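Local coordinates for MtN3/saliva family (Thermodesulfovibrio yellowstonii, PDB 4RNG), which probably moves sugars across the membrane as a bacterial SemiSWEET, a small homologue of the SWEET transporters that assembles from two copies of a short helical chain, at residues 21-26 with 75-80. Residues are numbered along the deposited sequence; the frame is centred on the assembly and turned at random.
Sequences SALIPQ and ILIFLI
Leu-23 of helix 23-33 is a worked example of how one branched side chain can serve several neighbours on a facing helix, here residues 75-80 of helix 64-87. Leu-23 CB points at the partner and meets CB of Leu-76 at 4.1 Å, root against root, where the CA atoms of the two segments come nearest, 6.5 Å apart for Leu-23 and Leu-76. From there chi1 of -68° sets CG anti to the carbonyl carbon, and the methyls fork over Ile-77: Leu-23 CD1 lies 3.9 Å from Ile-77 CG1, with Leu-23 CD2 hardly farther from that same carbon, the two side chains crossing obliquely. Leu-23 CD2 also touches Ile-80 CD1 at 3.9 Å, and here the two side chains cross at about a right angle.

The setting is the three-helix unit of the PQ-loop/MtN3 family, in which the first membrane span is interrupted between helices 7-21 and 23-33, beside Pro-25 and Gln-26, the pair that gives the family its name, and the last span lies between it and helix 41-60. Phe-44 of helix 41-60 touches both Leu-23 and Ile-80, and Met-47 and Ile-51 of that helix meet Ile-77.

Ile-80 is extended, with chi2 at 165°, so Ile-80 CD1 also reaches the backbone O of Leu-23, 3.9 Å away, and CB of Gln-26, 4.2 Å away. The polar end of Gln-26 turns to the second subunit, where OE1 accepts a hydrogen bond from N of Ser-40 and NE2 donates one to O of Asp-38, which together fix the rotation of the buried amide. At the exposed margin, Ile-24 lays CG1 loosely against Leu-76 CD1.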
# COMPACT_ATOMS: atom_id res chain seq x y z
N SER C 21 2.61 1.28 8.93
CA SER C 21 2.31 2.42 9.78
C SER C 21 1.85 3.60 8.95
O SER C 21 1.24 4.53 9.47
CB SER C 21 3.51 2.78 10.65
OG SER C 21 3.85 4.14 10.50
N ALA C 22 2.14 3.56 7.65
CA ALA C 22 1.72 4.63 6.75
C ALA C 22 0.21 4.77 6.71
O ALA C 22 -0.31 5.84 6.44
CB ALA C 22 2.27 4.39 5.32
N LEU C 23 -0.48 3.66 6.96
CA LEU C 23 -1.94 3.59 6.96
C LEU C 23 -2.56 4.27 8.16
O LEU C 23 -3.71 4.69 8.12
CB LEU C 23 -2.37 2.13 6.91
CG LEU C 23 -2.04 1.49 5.57
CD1 LEU C 23 -2.00 -0.04 5.62
CD2 LEU C 23 -3.07 1.96 4.58
N ILE C 24 -1.80 4.36 9.24
CA ILE C 24 -2.30 4.97 10.46
C ILE C 24 -2.76 6.44 10.24
O ILE C 24 -3.89 6.77 10.60
CB ILE C 24 -1.25 4.87 11.60
CG1 ILE C 24 -1.08 3.42 12.03
CG2 ILE C 24 -1.66 5.72 12.79
CD1 ILE C 24 0.11 3.16 12.97
N PRO C 25 -1.92 7.30 9.62
CA PRO C 25 -2.40 8.68 9.39
C PRO C 25 -3.68 8.80 8.57
O PRO C 25 -4.45 9.74 8.81
CB PRO C 25 -1.25 9.32 8.60
CG PRO C 25 -0.06 8.60 9.08
CD PRO C 25 -0.48 7.19 9.32
N GLN C 26 -3.91 7.89 7.62
CA GLN C 26 -5.12 7.97 6.81
C GLN C 26 -6.31 7.57 7.68
O GLN C 26 -7.36 8.20 7.63
CB GLN C 26 -5.03 7.07 5.56
CG GLN C 26 -6.21 7.22 4.63
CD GLN C 26 -6.32 8.62 4.01
OE1 GLN C 26 -5.63 8.93 3.05
NE2 GLN C 26 -7.21 9.46 4.56
N ILE C 75 -5.35 -5.54 8.67
CA ILE C 75 -6.12 -5.05 9.79
C ILE C 75 -6.37 -3.56 9.67
O ILE C 75 -7.50 -3.10 9.83
CB ILE C 75 -5.44 -5.34 11.13
CG1 ILE C 75 -5.53 -6.84 11.44
CG2 ILE C 75 -6.14 -4.59 12.25
CD1 ILE C 75 -4.23 -7.49 11.77
N LEU C 76 -5.31 -2.82 9.39
CA LEU C 76 -5.41 -1.37 9.32
C LEU C 76 -6.27 -0.94 8.12
O LEU C 76 -7.08 -0.01 8.22
CB LEU C 76 -4.01 -0.76 9.25
CG LEU C 76 -3.13 -0.98 10.49
CD1 LEU C 76 -1.74 -0.45 10.26
CD2 LEU C 76 -3.74 -0.38 11.76
N ILE C 77 -6.12 -1.66 7.01
CA ILE C 77 -6.89 -1.34 5.81
C ILE C 77 -8.36 -1.59 6.05
O ILE C 77 -9.20 -0.79 5.65
CB ILE C 77 -6.41 -2.13 4.60
CG1 ILE C 77 -5.24 -1.39 3.97
CG2 ILE C 77 -7.50 -2.25 3.56
CD1 ILE C 77 -4.67 -2.08 2.76
N PHE C 78 -8.66 -2.68 6.74
CA PHE C 78 -10.03 -2.95 7.10
C PHE C 78 -10.61 -1.81 7.94
O PHE C 78 -11.78 -1.46 7.76
CB PHE C 78 -10.16 -4.26 7.85
CG PHE C 78 -11.50 -4.44 8.45
CD1 PHE C 78 -12.57 -4.82 7.65
CD2 PHE C 78 -11.71 -4.21 9.79
CE1 PHE C 78 -13.82 -4.97 8.19
CE2 PHE C 78 -12.97 -4.36 10.34
CZ PHE C 78 -14.02 -4.74 9.54
N LEU C 79 -9.85 -1.24 8.87
CA LEU C 79 -10.39 -0.10 9.62
C LEU C 79 -10.85 0.98 8.69
O LEU C 79 -11.94 1.50 8.83
CB LEU C 79 -9.37 0.51 10.58
CG LEU C 79 -9.42 0.06 12.03
CD1 LEU C 79 -9.18 -1.42 12.11
CD2 LEU C 79 -8.37 0.83 12.78
N ILE C 80 -9.99 1.29 7.72
CA ILE C 80 -10.24 2.36 6.78
C ILE C 80 -11.48 2.07 5.96
O ILE C 80 -12.31 2.96 5.78
CB ILE C 80 -9.02 2.58 5.86
CG1 ILE C 80 -7.88 3.19 6.68
CG2 ILE C 80 -9.37 3.49 4.71
CD1 ILE C 80 -6.53 3.14 6.00